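Catechol 2,3-dioxygenase (Rhodococcus sp., PDB 2WL9) probably catalyses the iron-dependent, extradiol ring cleavage of catechols by molecular oxygen during the breakdown of aromatic hydrocarbons. Local coordinates at residues V141-E154 with N193-D207. Residues are numbered along the deposited sequence; the frame is centred on the assembly and turned at random.
Sequences VTEGQGLGHIIIRE and NDRHHSLAFGVGPMD. With FE (Fe (III) ion), chain K.
Arg-195 reaches into the segment 141-148 and is held there by three backbone carbonyls, next to a parallel strand pair in the iron-binding sheet of a type I extradiol dioxygenase of the glyoxalase superfamily. Its NH2 donates to Val-141 O at 2.7 Å and also to Gly-146 O. Its NE donates to Gln-145 O at 2.8 Å, with an N-H...O angle of 160°. The chain bends at chi3 (-63°), which turns the guanidinium toward these oxygens. Gly-148 CA lies over one face of the group and Gln-145 OE1 over the other. The remaining nitrogen, NH1, forms a salt bridge with Glu-216. With NE, NH1 and NH2 each partnered, rotation of the group would be restricted. A water accepts from Asn-193 ND2 and donates to Gln-145 O and Ser-198 OG.

Beyond this segment, strands 149-152 and 199-201 run parallel. Ile-150 N donates to Ser-198 O, Ala-200 N to Ile-150 O, and Ile-152 N to Ala-200 O. A second water links Ile-152 O to Gly-202 N.

His-149 binds the iron through NE2 at 2.3 Å; His-212 and Glu-263 are further ligands. His-197 CE1 sits over the centre of the His-149 ring, 3.2 Å from its NE2. The two ring planes are 33° apart.

On the sheet face of Ile-151, its CG1 touches Ala-200 CB at 3.5 Å, while CG2 meets Val-203 CG2. On the face of Ile-150, Leu-199 CD1 packs against Ile-150 CG1 and Ile-152 CD1. Tyr-164 of helix 157-167 adjoins Leu-199 and Ile-152. At the end of the strand pair, Glu-154 CG rests 3.4 Å from Phe-201 CB. The Met-206 chain bends at chi3, bringing its CE methyl to 3.5 Å from Arg-153 N.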
# COMPACT_ATOMS: atom_id res chain seq x y z
N VAL C 141 0.54 25.20 0.44
CA VAL C 141 1.62 24.25 0.67
C VAL C 141 2.72 24.92 1.49
O VAL C 141 3.41 25.82 1.00
CB VAL C 141 2.24 23.75 -0.67
CG1 VAL C 141 3.38 22.79 -0.40
CG2 VAL C 141 1.18 23.08 -1.55
N THR C 142 2.86 24.52 2.75
CA THR C 142 3.88 25.14 3.60
C THR C 142 4.63 24.16 4.50
O THR C 142 5.81 24.36 4.80
CB THR C 142 3.31 26.24 4.53
OG1 THR C 142 2.30 25.67 5.37
CG2 THR C 142 2.75 27.42 3.73
N GLU C 143 3.92 23.12 4.94
CA GLU C 143 4.41 22.19 5.95
C GLU C 143 5.76 21.56 5.59
O GLU C 143 5.86 20.75 4.67
CB GLU C 143 3.36 21.09 6.21
CG GLU C 143 3.69 20.16 7.36
CD GLU C 143 3.62 20.84 8.71
OE1 GLU C 143 2.53 21.36 9.06
OE2 GLU C 143 4.65 20.85 9.43
N GLY C 144 6.79 21.95 6.33
CA GLY C 144 8.15 21.47 6.10
C GLY C 144 8.76 22.03 4.82
O GLY C 144 9.81 21.58 4.37
N GLN C 145 8.10 23.03 4.24
CA GLN C 145 8.54 23.65 3.00
C GLN C 145 8.60 25.17 3.06
O GLN C 145 8.97 25.81 2.07
CB GLN C 145 7.63 23.21 1.85
CG GLN C 145 7.83 21.78 1.40
CD GLN C 145 7.10 21.47 0.12
OE1 GLN C 145 7.22 22.20 -0.86
NE2 GLN C 145 6.33 20.40 0.12
N GLY C 146 8.25 25.76 4.20
CA GLY C 146 8.25 27.22 4.34
C GLY C 146 7.16 27.92 3.54
O GLY C 146 6.33 27.26 2.92
N LEU C 147 7.18 29.25 3.53
CA LEU C 147 6.08 30.00 2.92
C LEU C 147 6.03 29.94 1.39
O LEU C 147 4.98 30.15 0.80
CB LEU C 147 6.04 31.47 3.40
CG LEU C 147 7.00 32.50 2.80
CD1 LEU C 147 6.39 33.90 2.85
CD2 LEU C 147 8.30 32.46 3.57
N GLY C 148 7.17 29.66 0.77
CA GLY C 148 7.29 29.68 -0.69
C GLY C 148 8.75 29.93 -1.04
O GLY C 148 9.63 29.45 -0.34
N HIS C 149 9.00 30.67 -2.12
CA HIS C 149 10.37 31.08 -2.45
C HIS C 149 10.46 32.52 -2.90
O HIS C 149 9.46 33.13 -3.26
CB HIS C 149 11.01 30.15 -3.48
CG HIS C 149 10.49 30.31 -4.88
ND1 HIS C 149 9.80 29.31 -5.53
CD2 HIS C 149 10.59 31.33 -5.76
CE1 HIS C 149 9.49 29.71 -6.74
NE2 HIS C 149 9.95 30.93 -6.91
N ILE C 150 11.68 33.05 -2.91
CA ILE C 150 11.93 34.45 -3.22
C ILE C 150 13.16 34.63 -4.12
O ILE C 150 14.16 33.92 -3.97
CB ILE C 150 12.14 35.30 -1.94
CG1 ILE C 150 13.26 34.70 -1.06
CG2 ILE C 150 10.81 35.44 -1.18
CD1 ILE C 150 13.56 35.48 0.22
N ILE C 151 13.07 35.60 -5.03
CA ILE C 151 14.24 36.07 -5.75
C ILE C 151 14.66 37.42 -5.19
O ILE C 151 13.86 38.37 -5.14
CB ILE C 151 14.00 36.15 -7.28
CG1 ILE C 151 14.00 34.74 -7.87
CG2 ILE C 151 15.08 37.02 -7.95
CD1 ILE C 151 14.02 34.69 -9.40
N ILE C 152 15.91 37.48 -4.74
CA ILE C 152 16.43 38.66 -4.04
C ILE C 152 17.70 39.21 -4.70
O ILE C 152 18.37 38.50 -5.45
CB ILE C 152 16.66 38.39 -2.53
CG1 ILE C 152 17.65 37.23 -2.31
CG2 ILE C 152 15.31 38.13 -1.82
CD1 ILE C 152 18.06 37.04 -0.85
N ARG C 153 18.00 40.47 -4.41
CA ARG C 153 19.13 41.17 -5.02
C ARG C 153 20.46 40.69 -4.47
O ARG C 153 20.66 40.61 -3.26
CB ARG C 153 18.98 42.68 -4.82
CG ARG C 153 19.93 43.55 -5.63
CD ARG C 153 19.51 45.01 -5.55
NE ARG C 153 19.48 45.48 -4.17
CZ ARG C 153 18.83 46.57 -3.75
NH1 ARG C 153 18.15 47.31 -4.61
NH2 ARG C 153 18.87 46.91 -2.47
N GLU C 154 21.38 40.35 -5.37
CA GLU C 154 22.74 40.02 -4.99
C GLU C 154 23.70 40.68 -5.97
O GLU C 154 23.70 40.35 -7.15
CB GLU C 154 22.96 38.50 -4.97
CG GLU C 154 22.03 37.71 -4.07
CD GLU C 154 22.18 38.02 -2.58
OE1 GLU C 154 23.24 38.53 -2.15
OE2 GLU C 154 21.22 37.73 -1.84
N ASN C 193 14.88 21.97 1.69
CA ASN C 193 13.82 21.01 1.99
C ASN C 193 13.19 20.55 0.68
O ASN C 193 13.75 20.78 -0.40
CB ASN C 193 12.76 21.62 2.92
CG ASN C 193 12.15 22.89 2.37
OD1 ASN C 193 11.73 22.94 1.21
ND2 ASN C 193 12.11 23.93 3.19
N ASP C 194 12.02 19.92 0.77
CA ASP C 194 11.34 19.36 -0.41
C ASP C 194 10.84 20.41 -1.41
O ASP C 194 10.47 20.06 -2.52
CB ASP C 194 10.16 18.47 0.01
CG ASP C 194 10.58 17.04 0.36
OD1 ASP C 194 9.73 16.31 0.92
OD2 ASP C 194 11.74 16.65 0.09
N ARG C 195 10.80 21.69 -1.02
CA ARG C 195 10.44 22.73 -1.98
C ARG C 195 11.56 22.90 -3.00
O ARG C 195 12.72 23.11 -2.62
CB ARG C 195 10.12 24.07 -1.31
CG ARG C 195 9.51 25.07 -2.27
CD ARG C 195 9.18 26.40 -1.61
NE ARG C 195 8.16 26.30 -0.56
CZ ARG C 195 6.85 26.15 -0.77
NH1 ARG C 195 6.36 26.05 -2.00
NH2 ARG C 195 6.02 26.09 0.27
N HIS C 196 11.20 22.82 -4.29
CA HIS C 196 12.21 22.83 -5.36
C HIS C 196 13.32 23.84 -5.10
O HIS C 196 14.50 23.50 -5.17
CB HIS C 196 11.62 23.12 -6.74
CG HIS C 196 12.67 23.26 -7.79
ND1 HIS C 196 13.15 22.19 -8.52
CD2 HIS C 196 13.39 24.34 -8.19
CE1 HIS C 196 14.11 22.60 -9.33
NE2 HIS C 196 14.27 23.90 -9.15
N HIS C 197 12.92 25.08 -4.82
CA HIS C 197 13.83 26.07 -4.26
C HIS C 197 13.09 27.00 -3.29
O HIS C 197 11.88 27.21 -3.42
CB HIS C 197 14.58 26.86 -5.35
CG HIS C 197 13.70 27.55 -6.34
ND1 HIS C 197 13.50 28.92 -6.33
CD2 HIS C 197 12.98 27.08 -7.38
CE1 HIS C 197 12.70 29.25 -7.33
NE2 HIS C 197 12.36 28.15 -7.98
N SER C 198 13.84 27.50 -2.31
CA SER C 198 13.39 28.53 -1.37
C SER C 198 13.95 29.89 -1.75
O SER C 198 13.46 30.93 -1.30
CB SER C 198 13.89 28.21 0.04
OG SER C 198 13.47 26.93 0.45
N LEU C 199 14.99 29.88 -2.58
CA LEU C 199 15.79 31.09 -2.83
C LEU C 199 16.41 31.07 -4.21
O LEU C 199 16.91 30.02 -4.64
CB LEU C 199 16.89 31.19 -1.77
CG LEU C 199 17.85 32.38 -1.76
CD1 LEU C 199 17.09 33.67 -1.57
CD2 LEU C 199 18.85 32.18 -0.65
N ALA C 200 16.39 32.22 -4.89
CA ALA C 200 17.10 32.39 -6.15
C ALA C 200 17.66 33.81 -6.30
O ALA C 200 17.16 34.75 -5.66
CB ALA C 200 16.21 32.03 -7.34
N PHE C 201 18.71 33.95 -7.10
CA PHE C 201 19.35 35.25 -7.35
C PHE C 201 20.26 35.19 -8.59
O PHE C 201 20.45 34.13 -9.18
CB PHE C 201 20.12 35.74 -6.11
CG PHE C 201 20.97 34.69 -5.45
CD1 PHE C 201 20.50 33.98 -4.35
CD2 PHE C 201 22.25 34.40 -5.93
CE1 PHE C 201 21.28 33.00 -3.74
CE2 PHE C 201 23.03 33.42 -5.33
CZ PHE C 201 22.54 32.72 -4.23
N GLY C 202 20.82 36.34 -8.97
CA GLY C 202 21.66 36.41 -10.17
C GLY C 202 20.84 36.54 -11.44
O GLY C 202 21.23 36.06 -12.50
N VAL C 203 19.69 37.21 -11.32
CA VAL C 203 18.81 37.51 -12.45
C VAL C 203 19.11 38.90 -13.02
O VAL C 203 18.36 39.42 -13.85
CB VAL C 203 17.32 37.42 -12.05
CG1 VAL C 203 16.94 35.99 -11.67
CG2 VAL C 203 17.00 38.40 -10.91
N GLY C 204 20.21 39.49 -12.57
CA GLY C 204 20.63 40.80 -13.04
C GLY C 204 20.08 41.95 -12.22
O GLY C 204 19.46 41.73 -11.17
N PRO C 205 20.30 43.20 -12.69
CA PRO C 205 19.92 44.43 -11.98
C PRO C 205 18.49 44.44 -11.45
O PRO C 205 17.56 44.00 -12.14
CB PRO C 205 20.10 45.53 -13.05
CG PRO C 205 20.33 44.79 -14.36
CD PRO C 205 20.95 43.49 -13.98
N MET C 206 18.34 44.93 -10.23
CA MET C 206 17.05 45.02 -9.54
C MET C 206 17.02 46.35 -8.80
O MET C 206 18.03 46.76 -8.22
CB MET C 206 16.92 43.88 -8.52
CG MET C 206 16.65 42.49 -9.09
SD MET C 206 16.78 41.19 -7.83
CE MET C 206 15.59 41.74 -6.62
N ASP C 207 15.87 47.02 -8.80
CA ASP C 207 15.74 48.30 -8.08
C ASP C 207 15.16 48.14 -6.67
O ASP C 207 15.12 49.09 -5.89
CB ASP C 207 14.96 49.33 -8.92
CG ASP C 207 13.49 48.99 -9.10
OD1 ASP C 207 13.06 47.87 -8.74
OD2 ASP C 207 12.75 49.86 -9.62
FE FE K . 9.75 31.77 -9.09
O HOH W 1 11.72 26.62 2.53
O HOH W 2 19.60 38.78 -8.02